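Local coordinates for protein lipid II:glycine glycyltransferase (Staphylococcus aureus, PDB 6SNR) that probably adds the first glycine of the pentaglycine cross-bridge to the lysine of lipid II, using glycyl-tRNA as donor, during cell-wall peptidoglycan synthesis, at residues E366-G369 with L370-F373; M336-T339 with M340-A344; D110-V113 with D114-T117. All coordinates share one frame; numbering follows the deposited sequence.

Interaction 1 (E366-G369 with L370-F373)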
loop_
_atom_site.group_PDB
_atom_site.type_symbol
_atom_site.label_atom_id
_atom_site.label_comp_id
_atom_site.label_asym_id
_atom_site.label_seq_id
_atom_site.Cartn_x
_atom_site.Cartn_y
_atom_site.Cartn_z
ATOM N N GLU A 366 9.771 18.742 4.250
ATOM C CA GLU A 366 8.482 18.515 3.582
ATOM C C GLU A 366 7.899 17.110 3.789
ATOM O O GLU A 366 6.678 16.936 3.758
ATOM C CB GLU A 366 8.563 18.842 2.089
ATOM C CG GLU A 366 9.677 18.160 1.316
ATOM C CD GLU A 366 9.651 18.482 -0.175
ATOM O OE1 GLU A 366 10.687 18.926 -0.697
ATOM O OE2 GLU A 366 8.610 18.287 -0.841
ATOM N N HIS A 367 8.773 16.131 4.016
ATOM C CA HIS A 367 8.350 14.731 4.176
ATOM C C HIS A 367 8.241 14.196 5.626
ATOM O O HIS A 367 8.034 12.993 5.847
ATOM C CB HIS A 367 9.282 13.805 3.374
ATOM C CG HIS A 367 9.501 14.247 1.967
ATOM N ND1 HIS A 367 8.466 14.491 1.095
ATOM C CD2 HIS A 367 10.637 14.472 1.269
ATOM C CE1 HIS A 367 8.950 14.866 -0.070
ATOM N NE2 HIS A 367 10.262 14.878 0.012
ATOM N N TYR A 368 8.360 15.059 6.647
ATOM C CA TYR A 368 8.250 14.578 8.001
ATOM C C TYR A 368 6.947 13.807 8.290
ATOM O O TYR A 368 6.955 12.778 8.964
ATOM C CB TYR A 368 8.378 15.754 9.004
ATOM C CG TYR A 368 8.236 15.267 10.415
ATOM C CD1 TYR A 368 9.264 14.575 11.026
ATOM C CD2 TYR A 368 7.048 15.445 11.129
ATOM C CE1 TYR A 368 9.136 14.088 12.308
ATOM C CE2 TYR A 368 6.902 14.968 12.426
ATOM C CZ TYR A 368 7.948 14.296 13.009
ATOM O OH TYR A 368 7.816 13.819 14.287
ATOM N N GLY A 369 5.822 14.271 7.758
ATOM C CA GLY A 369 4.554 13.654 8.074
ATOM C C GLY A 369 4.503 12.199 7.611
ATOM O O GLY A 369 3.940 11.321 8.296
ATOM N N LEU A 370 5.145 11.927 6.478
ATOM C CA LEU A 370 5.212 10.523 6.015
ATOM C C LEU A 370 5.939 9.612 6.990
ATOM O O LEU A 370 5.568 8.447 7.172
ATOM C CB LEU A 370 5.916 10.422 4.655
ATOM C CG LEU A 370 5.239 11.161 3.508
ATOM C CD1 LEU A 370 6.139 11.221 2.286
ATOM C CD2 LEU A 370 3.906 10.537 3.161
ATOM N N TRP A 371 7.009 10.139 7.588
ATOM C CA TRP A 371 7.802 9.351 8.541
ATOM C C TRP A 371 6.995 9.119 9.819
ATOM O O TRP A 371 6.908 7.984 10.295
ATOM C CB TRP A 371 9.096 10.069 8.824
ATOM C CG TRP A 371 9.903 9.545 9.953
ATOM C CD1 TRP A 371 10.003 10.112 11.203
ATOM C CD2 TRP A 371 10.778 8.420 9.953
ATOM N NE1 TRP A 371 10.873 9.395 11.968
ATOM C CE2 TRP A 371 11.364 8.345 11.229
ATOM C CE3 TRP A 371 11.136 7.454 8.993
ATOM C CZ2 TRP A 371 12.281 7.365 11.558
ATOM C CZ3 TRP A 371 12.032 6.482 9.325
ATOM C CH2 TRP A 371 12.602 6.432 10.605
ATOM N N ALA A 372 6.374 10.194 10.323
ATOM C CA ALA A 372 5.591 10.151 11.562
ATOM C C ALA A 372 4.439 9.141 11.490
ATOM O O ALA A 372 4.131 8.427 12.464
ATOM C CB ALA A 372 5.057 11.552 11.874
ATOM N N PHE A 373 3.790 9.107 10.323
ATOM C CA PHE A 373 2.686 8.214 10.018
ATOM C C PHE A 373 3.204 6.788 9.893
ATOM O O PHE A 373 2.705 5.888 10.557
ATOM C CB PHE A 373 1.972 8.674 8.732
ATOM C CG PHE A 373 1.205 7.607 7.999
ATOM C CD1 PHE A 373 0.313 6.777 8.635
ATOM C CD2 PHE A 373 1.307 7.529 6.609
ATOM C CE1 PHE A 373 -0.411 5.816 7.926
ATOM C CE2 PHE A 373 0.595 6.587 5.906
ATOM C CZ PHE A 373 -0.279 5.740 6.562
HETATM O O HOH W 1 5.031 14.630 4.724
#
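The first turn of the short helix 368-374 starts at His367, which occupies the N-cap position and turns its carbonyl toward the amides of Leu370 and Trp371. Both of those bonds are weak: Leu370 N lies 3.1 Å from His367 O but at a bent angle, and Trp371 N is farther from the same oxygen, 3.5 Å. A further weak bond runs from Trp371 N to Tyr368 O. Water 1 supports the same turn by donating to Glu366 O and accepting from Leu370 N at 3.2 Å. Regular helical bonding sets in one residue later. Ala372 N gives Tyr368 O a nearly straight bond (3.0 Å, 169° at the hydrogen), and Phe373 N bonds Gly369 O at the same length but less straight, 157° at the hydrogen.

Among the side chains, Tyr368 meets two partners. Its CG stands opposite the backbone N (chi1 179°), which carries the ring forward along the helix, so that CE2 comes 3.9 Å from the methyl of Ala372. The other flank of the ring meets the indole: Tyr368 CE1 approaches the edge of Trp371 close to the indole plane, 4.2 Å from CD1. His367 and Leu370 run side by side in the same direction, with ND1 4.2 Å from Leu370 CD1, while Glu366 CG covers the centre of one imidazole face. Further out, Phe373 meets the rings of Phe354 and Trp377.

Chemically, weak carbonyl bonds and one water serve the amides of Leu370 and Trp371 at this surface helix start, the two firmer backbone bonds carry the helix onward, and Tyr368 packs along its outside.

Interaction 2 (M336-T339 with M340-A344)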
loop_
_atom_site.group_PDB
_atom_site.type_symbol
_atom_site.label_atom_id
_atom_site.label_comp_id
_atom_site.label_asym_id
_atom_site.label_seq_id
_atom_site.Cartn_x
_atom_site.Cartn_y
_atom_site.Cartn_z
ATOM N N MET A 336 -9.090 0.630 9.042
ATOM C CA MET A 336 -8.732 0.359 7.629
ATOM C C MET A 336 -7.360 -0.302 7.454
ATOM O O MET A 336 -7.266 -1.391 6.819
ATOM C CB MET A 336 -8.768 1.646 6.797
ATOM C CG MET A 336 -8.984 1.377 5.312
ATOM S SD MET A 336 -9.196 2.945 4.445
ATOM C CE MET A 336 -7.715 3.849 4.715
ATOM N N GLN A 337 -6.350 0.281 8.077
ATOM C CA GLN A 337 -4.958 -0.257 7.948
ATOM C C GLN A 337 -4.852 -1.687 8.438
ATOM O O GLN A 337 -4.323 -2.562 7.747
ATOM C CB GLN A 337 -3.924 0.584 8.662
ATOM C CG GLN A 337 -3.639 1.912 7.995
ATOM C CD GLN A 337 -3.000 1.761 6.613
ATOM O OE1 GLN A 337 -2.431 0.706 6.285
ATOM N NE2 GLN A 337 -3.053 2.839 5.824
ATOM N N TYR A 338 -5.331 -1.954 9.650
ATOM C CA TYR A 338 -5.189 -3.279 10.209
ATOM C C TYR A 338 -5.971 -4.319 9.393
ATOM O O TYR A 338 -5.499 -5.427 9.173
ATOM C CB TYR A 338 -5.659 -3.228 11.694
ATOM C CG TYR A 338 -5.528 -4.530 12.470
ATOM C CD1 TYR A 338 -4.298 -5.150 12.626
ATOM C CD2 TYR A 338 -6.622 -5.092 13.132
ATOM C CE1 TYR A 338 -4.138 -6.312 13.382
ATOM C CE2 TYR A 338 -6.471 -6.257 13.900
ATOM C CZ TYR A 338 -5.228 -6.855 14.009
ATOM O OH TYR A 338 -5.040 -8.006 14.761
ATOM N N THR A 339 -7.193 -3.963 8.967
ATOM C CA THR A 339 -8.024 -4.828 8.116
ATOM C C THR A 339 -7.290 -5.175 6.794
ATOM O O THR A 339 -7.300 -6.340 6.375
ATOM C CB THR A 339 -9.393 -4.202 7.837
ATOM O OG1 THR A 339 -10.063 -3.975 9.098
ATOM C CG2 THR A 339 -10.207 -5.136 7.042
ATOM N N MET A 340 -6.647 -4.169 6.208
ATOM C CA MET A 340 -5.982 -4.348 4.902
ATOM C C MET A 340 -4.759 -5.230 5.049
ATOM O O MET A 340 -4.485 -6.073 4.173
ATOM C CB MET A 340 -5.624 -3.003 4.229
ATOM C CG MET A 340 -6.857 -2.277 3.697
ATOM S SD MET A 340 -6.481 -0.815 2.731
ATOM C CE MET A 340 -5.583 0.145 3.903
ATOM N N MET A 341 -4.050 -5.102 6.160
ATOM C CA MET A 341 -2.904 -5.959 6.411
ATOM C C MET A 341 -3.356 -7.390 6.533
ATOM O O MET A 341 -2.742 -8.296 5.972
ATOM C CB MET A 341 -2.153 -5.533 7.640
ATOM C CG MET A 341 -1.380 -4.236 7.499
ATOM S SD MET A 341 -0.675 -3.806 9.120
ATOM C CE MET A 341 0.118 -2.241 8.756
ATOM N N LYS A 342 -4.442 -7.626 7.278
ATOM C CA LYS A 342 -4.956 -8.983 7.420
ATOM C C LYS A 342 -5.428 -9.563 6.078
ATOM O O LYS A 342 -5.111 -10.721 5.797
ATOM C CB LYS A 342 -6.064 -9.050 8.499
ATOM C CG LYS A 342 -5.517 -8.826 9.910
ATOM C CD LYS A 342 -6.647 -8.965 10.945
ATOM C CE LYS A 342 -7.885 -8.162 10.552
ATOM N NZ LYS A 342 -8.979 -8.200 11.575
ATOM N N TYR A 343 -6.126 -8.766 5.258
ATOM C CA TYR A 343 -6.587 -9.176 3.943
ATOM C C TYR A 343 -5.379 -9.531 3.079
ATOM O O TYR A 343 -5.384 -10.542 2.372
ATOM C CB TYR A 343 -7.379 -8.055 3.230
ATOM C CG TYR A 343 -7.804 -8.437 1.836
ATOM C CD1 TYR A 343 -6.984 -8.237 0.746
ATOM C CD2 TYR A 343 -9.023 -9.050 1.610
ATOM C CE1 TYR A 343 -7.368 -8.625 -0.515
ATOM C CE2 TYR A 343 -9.419 -9.440 0.352
ATOM C CZ TYR A 343 -8.599 -9.190 -0.727
ATOM O OH TYR A 343 -8.961 -9.573 -2.000
ATOM N N ALA A 344 -4.366 -8.701 3.146
ATOM C CA ALA A 344 -3.173 -8.904 2.327
ATOM C C ALA A 344 -2.513 -10.240 2.715
ATOM O O ALA A 344 -2.141 -11.046 1.846
ATOM C CB ALA A 344 -2.187 -7.738 2.486
HETATM O O HOH W 2 -10.117 -5.771 11.290
#
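Met336 and Met340, one turn apart on helix 332-347, form the tight, buried part of this contact. They lie side by side, with Met336 CG 3.9 Å from Met340 CE. The bend at the Met340 thioether (chi3 -59°) brings that same methyl up to the amide of Gln337, 4.0 Å from OE1, an oxygen that is hydrogen-bonded to Tyr352 OH. Backbone bonds from Met340 N, Met341 N, Lys342 N and Tyr343 N to the carbonyls four residues earlier hold the spacing.

The looser, partly exposed side belongs to Thr339 and Lys342. Lys342 CD sits over one face of the Tyr338 ring, 4.2 Å from its centroid and displaced toward the rim, in a CH-pi contact. The bend at chi3 (-48°) keeps NZ beside the ring, 3.9 Å from Tyr338 CE2. Water 2 accepts from Lys342 NZ at 2.7 Å and donates to Thr339 OG1 at 2.8 Å. That hydroxyl also bonds to His335 O, and Tyr338 OH reaches Asp156 O.

The helix is the connection of a beta-alpha-beta unit between strands 315-323 and 351-356. Met340 and Met341 pack on Tyr352, Met336 touches Ser305 and Ala307 of strand 302-312, and Tyr338 lies against helix 156-162.

Interaction 3 (D110-V113 with D114-T117)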
loop_
_atom_site.group_PDB
_atom_site.type_symbol
_atom_site.label_atom_id
_atom_site.label_comp_id
_atom_site.label_asym_id
_atom_site.label_seq_id
_atom_site.Cartn_x
_atom_site.Cartn_y
_atom_site.Cartn_z
ATOM N N ASP A 110 14.371 -3.486 -6.770
ATOM C CA ASP A 110 14.124 -3.532 -5.328
ATOM C C ASP A 110 15.117 -4.494 -4.675
ATOM O O ASP A 110 14.794 -5.649 -4.407
ATOM C CB ASP A 110 12.703 -3.990 -5.067
ATOM C CG ASP A 110 12.294 -3.906 -3.600
ATOM O OD1 ASP A 110 13.065 -3.420 -2.720
ATOM O OD2 ASP A 110 11.184 -4.398 -3.346
ATOM N N VAL A 111 16.344 -4.006 -4.457
ATOM C CA VAL A 111 17.402 -4.743 -3.790
ATOM C C VAL A 111 17.874 -3.862 -2.639
ATOM O O VAL A 111 18.201 -2.726 -2.828
ATOM C CB VAL A 111 18.584 -5.101 -4.735
ATOM C CG1 VAL A 111 19.742 -5.783 -3.986
ATOM C CG2 VAL A 111 18.067 -5.989 -5.849
ATOM N N GLU A 112 17.827 -4.407 -1.436
ATOM C CA GLU A 112 18.243 -3.642 -0.260
ATOM C C GLU A 112 19.778 -3.492 -0.225
ATOM O O GLU A 112 20.516 -4.393 -0.656
ATOM C CB GLU A 112 17.667 -4.321 0.991
ATOM C CG GLU A 112 16.169 -4.057 1.132
ATOM C CD GLU A 112 15.477 -4.743 2.306
ATOM O OE1 GLU A 112 16.063 -5.673 2.914
ATOM O OE2 GLU A 112 14.309 -4.345 2.568
ATOM N N VAL A 113 20.261 -2.371 0.302
ATOM C CA VAL A 113 21.705 -2.094 0.326
ATOM C C VAL A 113 22.429 -3.213 1.088
ATOM O O VAL A 113 23.521 -3.638 0.668
ATOM C CB VAL A 113 22.034 -0.743 0.983
ATOM C CG1 VAL A 113 23.561 -0.621 1.207
ATOM C CG2 VAL A 113 21.506 0.414 0.150
ATOM N N ASP A 114 21.801 -3.645 2.191
ATOM C CA ASP A 114 22.186 -4.805 3.023
ATOM C C ASP A 114 22.674 -5.992 2.187
ATOM O O ASP A 114 23.631 -6.705 2.540
ATOM C CB ASP A 114 20.905 -5.232 3.775
ATOM C CG ASP A 114 21.151 -6.196 4.900
ATOM O OD1 ASP A 114 21.862 -7.214 4.720
ATOM O OD2 ASP A 114 20.565 -5.950 5.973
ATOM N N LYS A 115 21.978 -6.203 1.078
ATOM C CA LYS A 115 22.118 -7.388 0.263
ATOM C C LYS A 115 22.563 -7.049 -1.128
ATOM O O LYS A 115 22.333 -7.866 -2.028
ATOM C CB LYS A 115 20.765 -8.090 0.147
ATOM C CG LYS A 115 20.260 -8.650 1.451
ATOM C CD LYS A 115 18.753 -8.556 1.555
ATOM C CE LYS A 115 18.272 -9.554 2.590
ATOM N NZ LYS A 115 18.983 -9.392 3.898
ATOM N N GLY A 116 23.140 -5.855 -1.322
ATOM C CA GLY A 116 23.330 -5.329 -2.656
ATOM C C GLY A 116 24.762 -5.252 -3.125
ATOM O O GLY A 116 25.015 -4.608 -4.131
ATOM N N THR A 117 25.686 -5.896 -2.401
ATOM C CA THR A 117 27.115 -5.786 -2.724
ATOM C C THR A 117 27.395 -6.311 -4.137
ATOM O O THR A 117 28.015 -5.602 -4.933
ATOM C CB THR A 117 28.007 -6.515 -1.676
ATOM O OG1 THR A 117 27.838 -5.898 -0.398
ATOM C CG2 THR A 117 29.499 -6.448 -2.049
#
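Lys115 N bonds to Glu112 O (2.9 Å, 149° at the hydrogen), and the next amide, Gly116 N, repeats the step to Val113 O at 3.0 Å. Each bond spans three residues, and each donor stands well above the plane of its carbonyl, 54° out for the first and 69° for the second, so neither uses an in-plane lone pair. The result is a tightly wound pair of turns with Asp114 in the middle of both.

Side chains add little inside the turn. Val111 CG1, held opposite its own backbone N (chi1 175°), reaches forward to Gly116 CA at 3.9 Å and lies equally close to Lys115 O, packing against the exit of the turn. Glu112 and Lys115 run side by side, pointing the same way, where Glu112 OE1 comes within 4.2 Å of Lys115 CD but the two charged ends do not meet. The ammonium instead makes a long salt bridge with its neighbour, Lys115 NZ being 3.7 Å from Asp114 OD1. The lysine probably offsets the charge of the two nearby carboxylates, Glu112 and Asp114.

The next shell fixes the leading arm of the turn. Glu112 OE2 is hydrogen-bonded to Ser382 OG, and backbone bonds tie Val111 to Ile385 and Val113 to Glu383. Before them, Asp110 forms salt bridges with Lys384 and Lys315.

Gly116 occupies the N-cap position ahead of helix 117-125. Taken together, these are two overlapping i to i+3 turns, a short 3-10 turn at the end of the loop between strand 102-107 and helix 117-125, a strand-to-helix connection.

Overall arrangement
Interactions 1 and 2 touch directly: Phe373 CZ of the first packs 4.1 Å from Gln337 NE2 of the second, although their centres are 21 Å apart. Phe354 and Trp377 border both, meeting the ring of Phe373 and also the side chains of Gln337 and Met341, so the surface helix start and the buried helix share one aromatic border. Interaction 3 stands apart, with nearest atoms about 13 Å from interaction 1 and about 15 Å from interaction 2. It comes first along the chain, and Asp110 reaches Lys315, at the start of the strand that leads toward helix 332-347. Interactions 1 and 2 thus meet beside strand 351-356, which carries Phe354.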